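Local atomic coordinates of phosphodiesterase (Candida albicans, PDB entry 6CPU), a protein that belongs to the 3'5'-cyclic nucleotide phosphodiesterase family of the HD-type metal-dependent proteins and carries bound zinc and magnesium ions in a largely helical fold. Residues 216-221 with 466-471; 432-437 with 542-547; 536-541 with 557-562. One frame throughout, in Å; residues are numbered along the deposited sequence.

Contact 1 (216-221 with 466-471)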
ATOM      1  N   GLY A 216      -2.513  11.812 -14.746  1.00 27.53           N
ATOM      2  CA  GLY A 216      -3.542  12.663 -15.309  1.00 28.01           C
ATOM      3  C   GLY A 216      -4.816  12.005 -15.803  1.00 27.40           C
ATOM      4  O   GLY A 216      -5.822  12.683 -15.893  1.00 28.92           O
ATOM      5  N   HIS A 217      -4.789  10.711 -16.124  1.00 28.83           N
ATOM      6  CA  HIS A 217      -5.984  10.001 -16.612  1.00 28.32           C
ATOM      7  C   HIS A 217      -6.854   9.434 -15.492  1.00 31.29           C
ATOM      8  O   HIS A 217      -6.337   8.824 -14.551  1.00 29.53           O
ATOM      9  CB  HIS A 217      -5.582   8.825 -17.488  1.00 29.33           C
ATOM     10  CG  HIS A 217      -5.127   9.211 -18.861  1.00 31.57           C
ATOM     11  ND1 HIS A 217      -3.857   9.680 -19.118  1.00 30.47           N
ATOM     12  CD2 HIS A 217      -5.770   9.183 -20.054  1.00 31.43           C
ATOM     13  CE1 HIS A 217      -3.733   9.919 -20.412  1.00 32.53           C
ATOM     14  NE2 HIS A 217      -4.880   9.626 -21.001  1.00 31.67           N
ATOM     15  N   TRP A 218      -8.175   9.589 -15.606  1.00 32.68           N
ATOM     16  CA  TRP A 218      -9.097   8.853 -14.728  1.00 32.51           C
ATOM     17  C   TRP A 218      -9.016   7.361 -15.026  1.00 32.05           C
ATOM     18  O   TRP A 218      -9.211   6.532 -14.135  1.00 31.55           O
ATOM     19  CB  TRP A 218     -10.549   9.339 -14.849  1.00 32.82           C
ATOM     20  CG  TRP A 218     -11.468   8.539 -13.985  1.00 33.41           C
ATOM     21  CD1 TRP A 218     -12.407   7.643 -14.393  1.00 35.88           C
ATOM     22  CD2 TRP A 218     -11.469   8.498 -12.553  1.00 34.07           C
ATOM     23  NE1 TRP A 218     -13.025   7.070 -13.303  1.00 35.62           N
ATOM     24  CE2 TRP A 218     -12.468   7.583 -12.162  1.00 34.17           C
ATOM     25  CE3 TRP A 218     -10.748   9.177 -11.563  1.00 32.81           C
ATOM     26  CZ2 TRP A 218     -12.751   7.316 -10.822  1.00 33.32           C
ATOM     27  CZ3 TRP A 218     -11.032   8.910 -10.232  1.00 32.66           C
ATOM     28  CH2 TRP A 218     -12.027   7.995  -9.877  1.00 32.01           C
ATOM     29  N   SER A 219      -8.727   7.008 -16.275  1.00 30.81           N
ATOM     30  CA  SER A 219      -8.452   5.622 -16.633  1.00 32.19           C
ATOM     31  C   SER A 219      -6.993   5.296 -16.266  1.00 30.61           C
ATOM     32  O   SER A 219      -6.163   5.025 -17.124  1.00 30.15           O
ATOM     33  CB  SER A 219      -8.711   5.389 -18.123  1.00 33.62           C
ATOM     34  OG  SER A 219      -8.783   4.001 -18.420  1.00 40.22           O
ATOM     35  N   PHE A 220      -6.708   5.309 -14.967  1.00 29.40           N
ATOM     36  CA  PHE A 220      -5.349   5.156 -14.467  1.00 27.29           C
ATOM     37  C   PHE A 220      -4.857   3.751 -14.776  1.00 26.27           C
ATOM     38  O   PHE A 220      -5.424   2.778 -14.258  1.00 25.93           O
ATOM     39  CB  PHE A 220      -5.346   5.414 -12.961  1.00 27.84           C
ATOM     40  CG  PHE A 220      -3.976   5.388 -12.324  1.00 26.31           C
ATOM     41  CD1 PHE A 220      -2.967   6.211 -12.781  1.00 26.91           C
ATOM     42  CD2 PHE A 220      -3.715   4.561 -11.231  1.00 26.19           C
ATOM     43  CE1 PHE A 220      -1.708   6.194 -12.185  1.00 27.54           C
ATOM     44  CE2 PHE A 220      -2.466   4.540 -10.632  1.00 25.86           C
ATOM     45  CZ  PHE A 220      -1.459   5.361 -11.103  1.00 26.13           C
ATOM     46  N   PRO A 221      -3.815   3.624 -15.630  1.00 24.97           N
ATOM     47  CA  PRO A 221      -3.427   2.322 -16.145  1.00 25.85           C
ATOM     48  C   PRO A 221      -2.539   1.561 -15.156  1.00 26.29           C
ATOM     49  O   PRO A 221      -1.446   1.115 -15.511  1.00 25.27           O
ATOM     50  CB  PRO A 221      -2.650   2.677 -17.412  1.00 26.14           C
ATOM     51  CG  PRO A 221      -1.970   3.951 -17.046  1.00 25.77           C
ATOM     52  CD  PRO A 221      -2.955   4.695 -16.180  1.00 25.37           C
ATOM     53  N   VAL A 466     -15.041  -0.120  -9.810  1.00 32.64           N
ATOM     54  CA  VAL A 466     -16.256  -0.116 -10.648  1.00 34.62           C
ATOM     55  C   VAL A 466     -16.551   1.233 -11.318  1.00 35.25           C
ATOM     56  O   VAL A 466     -17.382   1.278 -12.233  1.00 36.14           O
ATOM     57  CB  VAL A 466     -17.519  -0.599  -9.887  1.00 33.41           C
ATOM     58  CG1 VAL A 466     -17.344  -2.046  -9.447  1.00 34.03           C
ATOM     59  CG2 VAL A 466     -17.852   0.305  -8.712  1.00 34.36           C
ATOM     60  N   THR A 467     -15.910   2.309 -10.847  1.00 33.34           N
ATOM     61  CA  THR A 467     -16.040   3.656 -11.420  1.00 33.52           C
ATOM     62  C   THR A 467     -14.956   4.018 -12.456  1.00 33.60           C
ATOM     63  O   THR A 467     -15.019   5.086 -13.064  1.00 34.62           O
ATOM     64  CB  THR A 467     -16.039   4.757 -10.336  1.00 34.09           C
ATOM     65  OG1 THR A 467     -14.723   4.924  -9.790  1.00 36.23           O
ATOM     66  CG2 THR A 467     -17.021   4.438  -9.213  1.00 35.12           C
ATOM     67  N   ARG A 468     -13.963   3.153 -12.642  1.00 32.32           N
ATOM     68  CA  ARG A 468     -12.989   3.341 -13.719  1.00 33.07           C
ATOM     69  C   ARG A 468     -13.615   2.884 -15.027  1.00 34.72           C
ATOM     70  O   ARG A 468     -14.506   2.028 -15.015  1.00 33.34           O
ATOM     71  CB  ARG A 468     -11.730   2.497 -13.504  1.00 32.70           C
ATOM     72  CG  ARG A 468     -11.002   2.730 -12.184  1.00 30.66           C
ATOM     73  CD  ARG A 468     -10.373   4.099 -12.091  1.00 29.43           C
ATOM     74  NE  ARG A 468      -9.459   4.179 -10.944  1.00 29.05           N
ATOM     75  CZ  ARG A 468      -8.734   5.253 -10.633  1.00 29.18           C
ATOM     76  NH1 ARG A 468      -8.804   6.360 -11.375  1.00 27.23           N
ATOM     77  NH2 ARG A 468      -7.930   5.235  -9.569  1.00 28.04           N
ATOM     78  N   PRO A 469     -13.115   3.401 -16.163  1.00 35.05           N
ATOM     79  CA  PRO A 469     -13.566   2.880 -17.454  1.00 36.52           C
ATOM     80  C   PRO A 469     -13.453   1.361 -17.579  1.00 37.89           C
ATOM     81  O   PRO A 469     -12.574   0.731 -16.980  1.00 36.48           O
ATOM     82  CB  PRO A 469     -12.658   3.599 -18.453  1.00 35.99           C
ATOM     83  CG  PRO A 469     -12.414   4.916 -17.803  1.00 36.93           C
ATOM     84  CD  PRO A 469     -12.262   4.588 -16.331  1.00 35.87           C
ATOM     85  N   LEU A 470     -14.351   0.799 -18.376  1.00 37.65           N
ATOM     86  CA  LEU A 470     -14.615  -0.635 -18.422  1.00 37.58           C
ATOM     87  C   LEU A 470     -13.396  -1.552 -18.493  1.00 37.39           C
ATOM     88  O   LEU A 470     -13.329  -2.529 -17.748  1.00 37.65           O
ATOM     89  CB  LEU A 470     -15.553  -0.941 -19.600  1.00 39.53           C
ATOM     90  CG  LEU A 470     -16.088  -2.366 -19.752  1.00 41.13           C
ATOM     91  CD1 LEU A 470     -16.780  -2.853 -18.487  1.00 41.91           C
ATOM     92  CD2 LEU A 470     -17.047  -2.421 -20.936  1.00 41.85           C
ATOM     93  N   ARG A 471     -12.445  -1.259 -19.380  1.00 35.91           N
ATOM     94  CA  ARG A 471     -11.302  -2.148 -19.574  1.00 35.86           C
ATOM     95  C   ARG A 471     -10.440  -2.247 -18.306  1.00 34.54           C
ATOM     96  O   ARG A 471     -10.024  -3.341 -17.908  1.00 35.03           O
ATOM     97  CB  ARG A 471     -10.436  -1.659 -20.733  1.00 38.21           C
ATOM     98  CG  ARG A 471      -9.428  -2.680 -21.239  1.00 38.79           C
ATOM     99  CD  ARG A 471      -8.623  -2.087 -22.390  1.00 40.77           C
ATOM    100  NE  ARG A 471      -7.962  -0.861 -21.950  1.00 42.72           N
ATOM    101  CZ  ARG A 471      -6.853  -0.821 -21.213  1.00 43.87           C
ATOM    102  NH1 ARG A 471      -6.235  -1.939 -20.843  1.00 45.66           N
ATOM    103  NH2 ARG A 471      -6.354   0.350 -20.851  1.00 44.74           N
TER
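W218 of the loop 216-221 meets T467, R468 and P469, and the two backbones come nearest at S219 and R468, 5.9 Å between their CA atoms. Segment 216-221 follows helix 205-216, and S219 sits at the centre of an inverse gamma turn. Segment 466-471 runs into helix 470-495, with P469 at the N-cap position. The R468 guanidinium lies over one face of the W218 indole in a cation-pi contact. Its CZ stands 4.3 Å from the centroid of the six-membered ring of W218, and the two planes are 41° apart. NH1 of R468 also donates to the W218 carbonyl O at 2.8 Å, a bent bond of 137°. The same NH1 bonds Q284 OE1, so two acceptors hold it. F220 CB packs over the other guanidinium face. The pairing ties the loop after helix 205-216 to the turn that leads into helix 470-495. The R468 side chain is about 11 Å from the zinc ion, and its NH2 forms a salt bridge with D281. At the indole edge, W218 NE1 donates to T467 O at 2.8 Å, nearly straight at 169°. T467 O lies in the ring plane, while NE1 stands above the T467 carbonyl plane. T467 OG1 hydrogen-bonds S464 O. P469 CD meets W218 CD1 obliquely at 3.6 Å.

Contact 2 (432-437 with 542-547)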
ATOM      1  N   ASN A 432     -25.432   6.491   6.618  1.00 55.41           N
ATOM      2  CA  ASN A 432     -26.421   7.153   7.474  1.00 55.47           C
ATOM      3  C   ASN A 432     -25.920   8.463   8.084  1.00 55.79           C
ATOM      4  O   ASN A 432     -26.709   9.378   8.320  1.00 57.94           O
ATOM      5  CB  ASN A 432     -26.891   6.205   8.583  1.00 55.57           C
ATOM      6  CG  ASN A 432     -27.619   4.990   8.041  1.00 55.75           C
ATOM      7  OD1 ASN A 432     -28.023   4.958   6.881  1.00 56.31           O
ATOM      8  ND2 ASN A 432     -27.783   3.977   8.880  1.00 58.09           N
ATOM      9  N   ARG A 433     -24.618   8.555   8.343  1.00 56.24           N
ATOM     10  CA  ARG A 433     -24.008   9.812   8.804  1.00 56.96           C
ATOM     11  C   ARG A 433     -23.985  10.869   7.700  1.00 57.65           C
ATOM     12  O   ARG A 433     -23.946  12.070   7.982  1.00 57.25           O
ATOM     13  CB  ARG A 433     -22.592   9.565   9.320  1.00 58.40           C
ATOM     14  CG  ARG A 433     -22.573   8.876  10.671  1.00 60.49           C
ATOM     15  CD  ARG A 433     -21.310   8.067  10.897  1.00 61.60           C
ATOM     16  NE  ARG A 433     -20.166   8.895  11.263  1.00 62.05           N
ATOM     17  CZ  ARG A 433     -19.015   8.418  11.733  1.00 63.69           C
ATOM     18  NH1 ARG A 433     -18.837   7.110  11.900  1.00 63.72           N
ATOM     19  NH2 ARG A 433     -18.033   9.256  12.039  1.00 65.26           N
ATOM     20  N   LEU A 434     -23.988  10.409   6.450  1.00 57.07           N
ATOM     21  CA  LEU A 434     -24.127  11.284   5.290  1.00 58.62           C
ATOM     22  C   LEU A 434     -25.571  11.789   5.174  1.00 60.90           C
ATOM     23  O   LEU A 434     -25.801  12.978   4.934  1.00 60.33           O
ATOM     24  CB  LEU A 434     -23.717  10.534   4.017  1.00 57.27           C
ATOM     25  CG  LEU A 434     -23.897  11.233   2.669  1.00 56.81           C
ATOM     26  CD1 LEU A 434     -23.244  12.608   2.672  1.00 55.93           C
ATOM     27  CD2 LEU A 434     -23.329  10.362   1.561  1.00 56.42           C
ATOM     28  N   LYS A 435     -26.536  10.889   5.352  1.00 62.49           N
ATOM     29  CA  LYS A 435     -27.954  11.264   5.313  1.00 64.64           C
ATOM     30  C   LYS A 435     -28.323  12.242   6.433  1.00 64.02           C
ATOM     31  O   LYS A 435     -29.045  13.207   6.196  1.00 63.83           O
ATOM     32  CB  LYS A 435     -28.846  10.020   5.340  1.00 67.02           C
ATOM     33  CG  LYS A 435     -28.856   9.290   4.004  1.00 70.20           C
ATOM     34  CD  LYS A 435     -29.224   7.818   4.122  1.00 71.94           C
ATOM     35  CE  LYS A 435     -28.918   7.087   2.820  1.00 73.61           C
ATOM     36  NZ  LYS A 435     -29.257   5.636   2.874  1.00 74.60           N
ATOM     37  N   SER A 436     -27.812  12.010   7.640  1.00 64.26           N
ATOM     38  CA  SER A 436     -27.994  12.962   8.741  1.00 65.62           C
ATOM     39  C   SER A 436     -27.357  14.321   8.444  1.00 67.07           C
ATOM     40  O   SER A 436     -27.912  15.360   8.803  1.00 66.90           O
ATOM     41  CB  SER A 436     -27.414  12.409  10.043  1.00 67.21           C
ATOM     42  OG  SER A 436     -28.146  11.283  10.485  1.00 70.43           O
ATOM     43  N   PHE A 437     -26.189  14.310   7.802  1.00 66.86           N
ATOM     44  CA  PHE A 437     -25.486  15.547   7.440  1.00 65.46           C
ATOM     45  C   PHE A 437     -26.252  16.333   6.381  1.00 68.76           C
ATOM     46  O   PHE A 437     -26.490  17.534   6.535  1.00 65.17           O
ATOM     47  CB  PHE A 437     -24.078  15.233   6.922  1.00 62.63           C
ATOM     48  CG  PHE A 437     -23.242  16.455   6.640  1.00 59.71           C
ATOM     49  CD1 PHE A 437     -22.811  17.273   7.679  1.00 59.56           C
ATOM     50  CD2 PHE A 437     -22.872  16.779   5.341  1.00 58.31           C
ATOM     51  CE1 PHE A 437     -22.035  18.397   7.427  1.00 58.80           C
ATOM     52  CE2 PHE A 437     -22.097  17.900   5.083  1.00 58.41           C
ATOM     53  CZ  PHE A 437     -21.677  18.710   6.127  1.00 58.33           C
ATOM     54  N   ASN A 542     -23.839   7.641  -5.874  1.00 44.32           N
ATOM     55  CA  ASN A 542     -25.050   8.469  -6.017  1.00 44.77           C
ATOM     56  C   ASN A 542     -25.242   9.394  -4.825  1.00 43.26           C
ATOM     57  O   ASN A 542     -25.443  10.590  -4.992  1.00 42.68           O
ATOM     58  CB  ASN A 542     -26.298   7.594  -6.197  1.00 46.73           C
ATOM     59  CG  ASN A 542     -26.412   7.016  -7.596  1.00 49.06           C
ATOM     60  OD1 ASN A 542     -25.980   7.633  -8.572  1.00 53.58           O
ATOM     61  ND2 ASN A 542     -27.009   5.830  -7.706  1.00 52.06           N
ATOM     62  N   SER A 543     -25.139   8.842  -3.618  1.00 44.05           N
ATOM     63  CA  SER A 543     -25.303   9.623  -2.397  1.00 42.54           C
ATOM     64  C   SER A 543     -24.204  10.674  -2.208  1.00 42.71           C
ATOM     65  O   SER A 543     -24.476  11.797  -1.784  1.00 41.85           O
ATOM     66  CB  SER A 543     -25.361   8.689  -1.184  1.00 44.68           C
ATOM     67  OG  SER A 543     -25.698   9.407  -0.013  1.00 46.41           O
ATOM     68  N   VAL A 544     -22.965  10.308  -2.525  1.00 42.50           N
ATOM     69  CA  VAL A 544     -21.838  11.239  -2.419  1.00 44.21           C
ATOM     70  C   VAL A 544     -21.896  12.320  -3.511  1.00 43.48           C
ATOM     71  O   VAL A 544     -21.626  13.497  -3.239  1.00 43.87           O
ATOM     72  CB  VAL A 544     -20.479  10.487  -2.446  1.00 43.96           C
ATOM     73  CG1 VAL A 544     -19.308  11.446  -2.634  1.00 44.11           C
ATOM     74  CG2 VAL A 544     -20.298   9.691  -1.157  1.00 44.43           C
ATOM     75  N   SER A 545     -22.254  11.926  -4.729  1.00 43.83           N
ATOM     76  CA  SER A 545     -22.379  12.887  -5.837  1.00 47.43           C
ATOM     77  C   SER A 545     -23.549  13.857  -5.636  1.00 48.37           C
ATOM     78  O   SER A 545     -23.489  14.995  -6.102  1.00 51.38           O
ATOM     79  CB  SER A 545     -22.490  12.170  -7.183  1.00 47.13           C
ATOM     80  OG  SER A 545     -23.613  11.312  -7.225  1.00 50.10           O
ATOM     81  N   ASP A 546     -24.594  13.424  -4.929  0.50 49.15           N
ATOM     82  CA  ASP A 546     -25.665  14.336  -4.521  0.50 50.05           C
ATOM     83  C   ASP A 546     -25.116  15.465  -3.648  0.50 48.76           C
ATOM     84  O   ASP A 546     -25.515  16.615  -3.802  0.50 46.85           O
ATOM     85  CB  ASP A 546     -26.768  13.605  -3.747  1.00 54.47           C
ATOM     86  CG  ASP A 546     -27.612  12.687  -4.626  1.00 57.57           C
ATOM     87  OD1 ASP A 546     -27.405  12.657  -5.857  1.00 63.57           O
ATOM     88  OD2 ASP A 546     -28.489  11.983  -4.079  1.00 60.99           O
ATOM     89  N   LEU A 547     -24.211  15.133  -2.730  1.00 47.65           N
ATOM     90  CA  LEU A 547     -23.586  16.136  -1.862  1.00 48.77           C
ATOM     91  C   LEU A 547     -22.499  16.927  -2.581  1.00 48.58           C
ATOM     92  O   LEU A 547     -22.331  18.118  -2.326  1.00 50.76           O
ATOM     93  CB  LEU A 547     -22.975  15.479  -0.615  1.00 50.17           C
ATOM     94  CG  LEU A 547     -22.206  16.403   0.348  1.00 51.67           C
ATOM     95  CD1 LEU A 547     -23.151  17.324   1.100  1.00 52.32           C
ATOM     96  CD2 LEU A 547     -21.369  15.601   1.330  1.00 53.78           C
TER
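L434 reaches from helix 427-438 to three residues of helix 525-547: S543, V544 and L547. Its two methyl groups divide the work. CD2 of L434 meets S543 OG at 3.0 Å, a close approach of a methyl group to a hydroxyl oxygen. The same CD2 lies 4.1 Å from V544 CG2. The other branch, CD1 of L434, meets L547 CD2 at 3.8 Å, and these two leucine side chains lie at a slant to each other. L547 uses its second methyl group for F437. Its CD1 sits near the plane of the phenylalanine ring, at the edge, 4.2 Å from F437 CE2. The side chains of F437 and L547 cross at about a right angle. L547 thus bridges L434 and F437, one methyl group to each.

No hydrogen bond spans the two segments. The contact is van der Waals packing, with the S543 hydroxyl against the L434 methyl group. L434 has CG anti to its backbone N (chi1 175°), which places CG 3.7 Å from S543 OG. The CB atoms of L434, F437, S543 and L547 all point toward the opposite helix. The spacing follows the helical turn: L434 and F437 are three residues apart, and S543 and L547 are four apart.

The short helix axes come within 10.8 Å and run in the same general direction, crossing at 28°. L434 and S543 are the pair with the nearest CA atoms, 8.0 Å apart. This is plain helix-to-helix packing within the all-helical phosphodiesterase region. Helix 446-462 lines the same interface, with L456 on L434, T449 and L452 on F437, and C460 on V544. Helix 552-569 touches segment 542-547 through C555, which meets N542 and S545.

Contact 3 (536-541 with 557-562)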
ATOM      1  N   PHE A 536     -23.550  -2.176  -3.016  1.00 51.88           N
ATOM      2  CA  PHE A 536     -22.683  -1.153  -2.390  1.00 50.43           C
ATOM      3  C   PHE A 536     -22.435   0.129  -3.204  1.00 48.17           C
ATOM      4  O   PHE A 536     -22.727   1.226  -2.730  1.00 47.42           O
ATOM      5  CB  PHE A 536     -21.328  -1.764  -1.992  1.00 50.95           C
ATOM      6  CG  PHE A 536     -21.434  -2.882  -0.988  1.00 51.36           C
ATOM      7  CD1 PHE A 536     -21.937  -2.645   0.281  1.00 52.47           C
ATOM      8  CD2 PHE A 536     -21.024  -4.171  -1.312  1.00 53.25           C
ATOM      9  CE1 PHE A 536     -22.040  -3.671   1.205  1.00 52.81           C
ATOM     10  CE2 PHE A 536     -21.123  -5.202  -0.391  1.00 53.43           C
ATOM     11  CZ  PHE A 536     -21.633  -4.951   0.871  1.00 53.41           C
ATOM     12  N   ALA A 537     -21.884  -0.001  -4.411  1.00 47.32           N
ATOM     13  CA  ALA A 537     -21.303   1.152  -5.116  1.00 46.82           C
ATOM     14  C   ALA A 537     -22.329   2.182  -5.585  1.00 47.55           C
ATOM     15  O   ALA A 537     -22.202   3.379  -5.287  1.00 45.98           O
ATOM     16  CB  ALA A 537     -20.468   0.682  -6.296  1.00 46.59           C
ATOM     17  N   GLU A 538     -23.336   1.716  -6.322  1.00 48.76           N
ATOM     18  CA  GLU A 538     -24.355   2.606  -6.885  1.00 48.34           C
ATOM     19  C   GLU A 538     -24.866   3.575  -5.827  1.00 46.38           C
ATOM     20  O   GLU A 538     -24.858   4.782  -6.043  1.00 43.11           O
ATOM     21  CB  GLU A 538     -25.514   1.803  -7.487  1.00 51.37           C
ATOM     22  CG  GLU A 538     -26.483   2.635  -8.318  1.00 52.84           C
ATOM     23  CD  GLU A 538     -27.235   1.819  -9.357  1.00 55.15           C
ATOM     24  OE1 GLU A 538     -27.333   0.581  -9.209  1.00 54.96           O
ATOM     25  OE2 GLU A 538     -27.732   2.420 -10.333  1.00 58.06           O
ATOM     26  N   ASN A 539     -25.267   3.046  -4.675  1.00 46.27           N
ATOM     27  CA  ASN A 539     -25.826   3.876  -3.608  1.00 47.71           C
ATOM     28  C   ASN A 539     -24.847   4.863  -2.990  1.00 46.34           C
ATOM     29  O   ASN A 539     -25.212   6.009  -2.728  1.00 46.07           O
ATOM     30  CB  ASN A 539     -26.434   3.001  -2.510  1.00 50.69           C
ATOM     31  CG  ASN A 539     -27.705   2.308  -2.957  1.00 52.01           C
ATOM     32  OD1 ASN A 539     -28.432   2.809  -3.815  1.00 55.81           O
ATOM     33  ND2 ASN A 539     -27.980   1.147  -2.378  1.00 53.73           N
ATOM     34  N   LEU A 540     -23.608   4.431  -2.749  1.00 44.69           N
ATOM     35  CA  LEU A 540     -22.608   5.321  -2.143  1.00 42.40           C
ATOM     36  C   LEU A 540     -22.235   6.476  -3.075  1.00 39.17           C
ATOM     37  O   LEU A 540     -22.185   7.632  -2.655  1.00 38.75           O
ATOM     38  CB  LEU A 540     -21.335   4.552  -1.754  1.00 41.63           C
ATOM     39  CG  LEU A 540     -20.203   5.401  -1.156  1.00 42.69           C
ATOM     40  CD1 LEU A 540     -20.587   5.967   0.204  1.00 43.34           C
ATOM     41  CD2 LEU A 540     -18.917   4.591  -1.056  1.00 42.67           C
ATOM     42  N   PHE A 541     -21.941   6.159  -4.328  1.00 38.36           N
ATOM     43  CA  PHE A 541     -21.509   7.190  -5.271  1.00 39.91           C
ATOM     44  C   PHE A 541     -22.649   8.174  -5.590  1.00 42.31           C
ATOM     45  O   PHE A 541     -22.452   9.398  -5.544  1.00 40.46           O
ATOM     46  CB  PHE A 541     -20.910   6.558  -6.529  1.00 39.66           C
ATOM     47  CG  PHE A 541     -19.494   6.082  -6.337  1.00 38.97           C
ATOM     48  CD1 PHE A 541     -18.442   6.990  -6.360  1.00 38.70           C
ATOM     49  CD2 PHE A 541     -19.214   4.744  -6.085  1.00 39.17           C
ATOM     50  CE1 PHE A 541     -17.141   6.567  -6.164  1.00 37.24           C
ATOM     51  CE2 PHE A 541     -17.908   4.318  -5.885  1.00 37.96           C
ATOM     52  CZ  PHE A 541     -16.875   5.230  -5.923  1.00 36.63           C
ATOM     53  N   ILE A 557     -20.154   6.435 -15.051  1.00 44.33           N
ATOM     54  CA  ILE A 557     -19.352   5.282 -15.476  1.00 42.88           C
ATOM     55  C   ILE A 557     -19.846   3.980 -14.842  1.00 40.79           C
ATOM     56  O   ILE A 557     -19.831   2.937 -15.494  1.00 38.47           O
ATOM     57  CB  ILE A 557     -17.839   5.477 -15.201  1.00 42.83           C
ATOM     58  CG1 ILE A 557     -17.301   6.675 -15.992  1.00 43.58           C
ATOM     59  CG2 ILE A 557     -17.061   4.225 -15.577  1.00 42.20           C
ATOM     60  CD1 ILE A 557     -15.922   7.140 -15.564  1.00 44.19           C
ATOM     61  N   ILE A 558     -20.279   4.029 -13.581  1.00 44.44           N
ATOM     62  CA  ILE A 558     -20.878   2.848 -12.944  1.00 45.25           C
ATOM     63  C   ILE A 558     -22.044   2.317 -13.780  1.00 45.47           C
ATOM     64  O   ILE A 558     -22.129   1.117 -14.049  1.00 43.84           O
ATOM     65  CB  ILE A 558     -21.379   3.139 -11.515  1.00 47.07           C
ATOM     66  CG1 ILE A 558     -20.200   3.379 -10.570  1.00 48.19           C
ATOM     67  CG2 ILE A 558     -22.204   1.964 -10.990  1.00 47.37           C
ATOM     68  CD1 ILE A 558     -20.577   4.139  -9.316  1.00 49.64           C
ATOM     69  N   MET A 559     -22.930   3.216 -14.199  1.00 48.83           N
ATOM     70  CA  MET A 559     -24.085   2.821 -15.013  1.00 52.27           C
ATOM     71  C   MET A 559     -23.641   2.212 -16.347  1.00 50.73           C
ATOM     72  O   MET A 559     -24.078   1.117 -16.700  1.00 46.80           O
ATOM     73  CB  MET A 559     -25.024   4.008 -15.248  1.00 56.21           C
ATOM     74  CG  MET A 559     -26.387   3.612 -15.808  1.00 60.11           C
ATOM     75  SD  MET A 559     -27.397   2.680 -14.638  1.00 64.84           S
ATOM     76  CE  MET A 559     -28.099   4.021 -13.674  1.00 65.01           C
ATOM     77  N   GLU A 560     -22.754   2.903 -17.064  1.00 51.39           N
ATOM     78  CA  GLU A 560     -22.210   2.386 -18.326  1.00 51.44           C
ATOM     79  C   GLU A 560     -21.620   0.983 -18.157  1.00 50.73           C
ATOM     80  O   GLU A 560     -21.909   0.075 -18.947  1.00 49.63           O
ATOM     81  CB  GLU A 560     -21.143   3.331 -18.892  1.00 54.76           C
ATOM     82  CG  GLU A 560     -21.693   4.642 -19.432  1.00 57.84           C
ATOM     83  CD  GLU A 560     -20.626   5.512 -20.070  1.00 61.72           C
ATOM     84  OE1 GLU A 560     -19.912   5.014 -20.969  1.00 63.43           O
ATOM     85  OE2 GLU A 560     -20.509   6.698 -19.679  1.00 65.53           O
ATOM     86  N   ASN A 561     -20.796   0.806 -17.125  1.00 47.11           N
ATOM     87  CA  ASN A 561     -20.240  -0.509 -16.815  1.00 45.16           C
ATOM     88  C   ASN A 561     -21.330  -1.519 -16.449  1.00 43.63           C
ATOM     89  O   ASN A 561     -21.279  -2.667 -16.881  1.00 44.21           O
ATOM     90  CB  ASN A 561     -19.213  -0.413 -15.674  1.00 45.53           C
ATOM     91  CG  ASN A 561     -17.926   0.283 -16.093  1.00 45.49           C
ATOM     92  OD1 ASN A 561     -17.566   0.299 -17.273  1.00 41.54           O
ATOM     93  ND2 ASN A 561     -17.212   0.845 -15.116  1.00 44.97           N
ATOM     94  N   LYS A 562     -22.303  -1.089 -15.652  1.00 47.37           N
ATOM     95  CA  LYS A 562     -23.406  -1.964 -15.226  1.00 50.75           C
ATOM     96  C   LYS A 562     -24.194  -2.492 -16.426  1.00 51.19           C
ATOM     97  O   LYS A 562     -24.472  -3.689 -16.516  1.00 51.39           O
ATOM     98  CB  LYS A 562     -24.344  -1.221 -14.272  1.00 52.68           C
ATOM     99  CG  LYS A 562     -25.389  -2.100 -13.602  1.00 55.04           C
ATOM    100  CD  LYS A 562     -26.224  -1.291 -12.624  1.00 56.48           C
ATOM    101  CE  LYS A 562     -27.363  -2.118 -12.052  1.00 58.39           C
ATOM    102  NZ  LYS A 562     -28.182  -1.332 -11.090  1.00 59.39           N
TER
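Helices 525-547 and 552-569 form an antiparallel helical hairpin joined by a short connection. E538 and I558 bring the two backbones nearest, with CA atoms 7.0 Å apart. The short axes approach to 10.8 Å, at 156° between their directions. I558 CD1 carries the apolar part. It touches F541 at CB, CG and CD2, the last at 3.6 Å, and meets the ring obliquely. The two side chains cross at about a right angle. F541 CG is anti to its carbonyl carbon (chi1 -79°), which places it 3.7 Å from I558 CD1. On the more exposed side, K562 NZ donates to E538 OE1 at 2.8 Å in a salt bridge. The bond uses the syn lone pair of OE1, the one on the side of OE2. Both chains are extended beyond CG and cross at about a right angle. K562 NZ also hydrogen-bonds N534 OD1, so the ammonium group is held by two residues of helix 525-547. OE2 of E538 instead faces the methyl end of M559, with CE 3.7 Å away. The loop before helix 470-495 packs against the hairpin, T467 on F541 and I558, V466 on A537. L470 and S473 of helix 470-495 lie against N561.

Overall arrangement
Contacts 2 and 3 pair helices; contact 1 pairs a loop with the turn before helix 470-495. Contact 1 ties the loop after helix 205-216 to the residues just before helix 470-495. Contact 3 begins after contact 1 has closed, and their centres are 14 Å apart. N561 of contact 3 joins them directly through probable hydrogen bonds to V466 O and R468 O. Contacts 2 and 3 share helix 525-547, in adjoining segments, with centres 15 Å apart. Contacts 1 and 2 alternate along the chain and do not touch, with nearest atoms about 8 Å apart. Helix 525-547 packs against helices 427-438 and 552-569, and the latter reaches the 466-468 loop near the zinc ion.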